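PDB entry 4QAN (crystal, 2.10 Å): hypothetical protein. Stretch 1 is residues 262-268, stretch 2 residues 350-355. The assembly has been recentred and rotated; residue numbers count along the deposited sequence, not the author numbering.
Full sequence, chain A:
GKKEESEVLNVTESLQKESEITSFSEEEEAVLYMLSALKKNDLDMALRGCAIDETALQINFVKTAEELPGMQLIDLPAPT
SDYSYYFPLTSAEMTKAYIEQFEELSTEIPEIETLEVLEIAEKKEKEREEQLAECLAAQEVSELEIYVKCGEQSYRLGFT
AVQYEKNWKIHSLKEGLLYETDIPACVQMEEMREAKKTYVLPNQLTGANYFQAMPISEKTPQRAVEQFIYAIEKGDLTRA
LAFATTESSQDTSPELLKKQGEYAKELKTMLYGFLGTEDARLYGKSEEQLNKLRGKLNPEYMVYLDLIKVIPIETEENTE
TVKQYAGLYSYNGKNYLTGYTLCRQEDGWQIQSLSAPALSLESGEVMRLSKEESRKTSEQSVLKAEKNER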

# COMPACT_ATOMS: atom_id res chain seq x y z
N GLU A 262 -0.72 -6.38 0.10
CA GLU A 262 0.36 -7.38 0.23
C GLU A 262 1.00 -7.72 -1.11
O GLU A 262 2.22 -7.87 -1.23
CB GLU A 262 -0.15 -8.70 0.84
CG GLU A 262 -0.56 -8.66 2.29
CD GLU A 262 0.63 -8.65 3.24
OE1 GLU A 262 1.79 -8.50 2.78
OE2 GLU A 262 0.40 -8.80 4.46
N TYR A 263 0.18 -7.91 -2.14
CA TYR A 263 0.75 -8.32 -3.42
C TYR A 263 1.57 -7.16 -3.99
O TYR A 263 2.64 -7.38 -4.55
CB TYR A 263 -0.31 -8.81 -4.40
CG TYR A 263 0.29 -9.42 -5.65
CD1 TYR A 263 0.86 -10.70 -5.62
CD2 TYR A 263 0.32 -8.71 -6.86
CE1 TYR A 263 1.43 -11.26 -6.75
CE2 TYR A 263 0.88 -9.27 -8.00
CZ TYR A 263 1.44 -10.54 -7.94
OH TYR A 263 1.99 -11.11 -9.07
N ALA A 264 1.07 -5.94 -3.82
CA ALA A 264 1.80 -4.75 -4.20
C ALA A 264 3.19 -4.72 -3.55
O ALA A 264 4.19 -4.35 -4.19
CB ALA A 264 1.02 -3.50 -3.83
N LYS A 265 3.23 -5.06 -2.27
CA LYS A 265 4.48 -5.16 -1.56
C LYS A 265 5.41 -6.19 -2.17
O LYS A 265 6.61 -5.91 -2.28
CB LYS A 265 4.24 -5.49 -0.09
CG LYS A 265 5.50 -5.29 0.72
CD LYS A 265 5.30 -5.51 2.19
CE LYS A 265 6.62 -5.25 2.90
NZ LYS A 265 6.51 -5.55 4.33
N GLU A 266 4.88 -7.37 -2.53
CA GLU A 266 5.68 -8.45 -3.15
C GLU A 266 6.21 -8.03 -4.52
O GLU A 266 7.34 -8.37 -4.90
CB GLU A 266 4.86 -9.73 -3.43
CG GLU A 266 4.41 -10.59 -2.25
CD GLU A 266 3.49 -11.77 -2.70
OE1 GLU A 266 3.88 -12.66 -3.54
OE2 GLU A 266 2.35 -11.81 -2.19
N LEU A 267 5.36 -7.33 -5.26
CA LEU A 267 5.72 -6.83 -6.58
C LEU A 267 6.84 -5.79 -6.45
O LEU A 267 7.92 -5.95 -7.04
CB LEU A 267 4.47 -6.26 -7.28
CG LEU A 267 4.61 -5.52 -8.62
CD1 LEU A 267 5.59 -6.20 -9.55
CD2 LEU A 267 3.25 -5.38 -9.30
N LYS A 268 6.60 -4.77 -5.64
CA LYS A 268 7.63 -3.79 -5.27
C LYS A 268 8.95 -4.45 -4.91
O LYS A 268 10.03 -4.04 -5.33
CB LYS A 268 7.18 -2.96 -4.08
CG LYS A 268 8.18 -1.89 -3.66
CD LYS A 268 7.83 -1.22 -2.35
CE LYS A 268 7.94 -2.18 -1.18
NZ LYS A 268 7.33 -1.58 0.04
N GLN A 350 -4.05 -17.41 -13.14
CA GLN A 350 -3.63 -16.20 -12.42
C GLN A 350 -2.38 -16.46 -11.60
O GLN A 350 -2.00 -17.62 -11.37
CB GLN A 350 -4.72 -15.74 -11.48
CG GLN A 350 -5.95 -15.21 -12.19
CD GLN A 350 -6.92 -14.55 -11.23
OE1 GLN A 350 -7.66 -15.24 -10.51
NE2 GLN A 350 -6.93 -13.23 -11.20
N ILE A 351 -1.77 -15.38 -11.15
CA ILE A 351 -0.61 -15.48 -10.27
C ILE A 351 -1.12 -15.62 -8.84
O ILE A 351 -1.89 -14.80 -8.38
CB ILE A 351 0.32 -14.28 -10.40
CG1 ILE A 351 0.93 -14.23 -11.81
CG2 ILE A 351 1.43 -14.33 -9.35
CD1 ILE A 351 1.65 -12.92 -12.13
N GLN A 352 -0.72 -16.69 -8.15
CA GLN A 352 -1.03 -16.82 -6.71
C GLN A 352 0.02 -16.10 -5.86
O GLN A 352 -0.33 -15.33 -4.97
CB GLN A 352 -1.15 -18.27 -6.30
CG GLN A 352 -1.43 -18.48 -4.82
CD GLN A 352 -1.76 -19.93 -4.51
OE1 GLN A 352 -0.99 -20.61 -3.86
NE2 GLN A 352 -2.90 -20.39 -5.00
N SER A 353 1.29 -16.29 -6.19
CA SER A 353 2.38 -15.56 -5.52
C SER A 353 3.63 -15.45 -6.39
O SER A 353 3.80 -16.18 -7.36
CB SER A 353 2.74 -16.22 -4.17
OG SER A 353 3.46 -17.41 -4.39
N LEU A 354 4.48 -14.52 -6.01
CA LEU A 354 5.76 -14.32 -6.66
C LEU A 354 6.83 -15.16 -5.95
O LEU A 354 7.95 -14.70 -5.73
CB LEU A 354 6.10 -12.82 -6.67
CG LEU A 354 5.08 -11.95 -7.41
CD1 LEU A 354 5.40 -10.45 -7.34
CD2 LEU A 354 4.92 -12.40 -8.86
N SER A 355 6.48 -16.40 -5.63
CA SER A 355 7.41 -17.34 -5.00
C SER A 355 7.34 -18.68 -5.70
O SER A 355 6.39 -19.00 -6.40
CB SER A 355 7.03 -17.55 -3.53
OG SER A 355 5.80 -18.24 -3.43
O HOH W 1 0.28 -13.28 -3.12

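The contact between the helix of residues 262-268 and the strand end and turn of 350-355 buries 262 Å², both sides summed, and most of it falls to Leu354, Tyr263 and Glu266.

Leu354, covered over 82 Å², directs its CA-to-CB bond toward the helix. With chi1 at m and chi2 at t, its branched end reaches both Tyr263 and Leu267: CG is 3.8 Å from Tyr263 CE1, and CD1 comes to 3.7 Å from Leu267 CA and 4.3 Å from Leu267 CB. A compact, apolar side chain suits this buried position, since it meets both ring carbon and helix backbone without leaving a polar group to satisfy.

Tyr263 contributes 74 Å². Its CA-to-CB bond points sideways, but the t rotamer (chi1 -171°) carries the ring end closer to the second stretch. There CE1 lies 4.0 Å from Ile351 CG2, and the ring meets this methyl and Leu354 obliquely. The hydroxyl is less well served: Tyr263 OH sits 3.3 Å from Ile351 CG2 and 3.2 Å from Leu354 CD2, and it is buried without a polar partner anywhere in the model. The ring therefore contributes packing, while its oxygen gains no hydrogen bond in return.

The polar tie comes from Glu266, whose CA-to-CB bond points toward the second stretch and which loses 48 Å² to it. Its extended chi2 (175°) helps bring the carboxylate to the backbone, where Leu354 N donates to Glu266 OE1 at 3.1 Å; the N-H...O angle of 175° is almost linear. The other oxygen, Glu266 OE2, accepts from water 1 at 2.7 Å, and the same water donates to Gln352 O at 2.8 Å. A carboxylate suits this place because its two acceptors can engage the backbone directly and through water, even though the CA-to-CB bond of Gln352 points away.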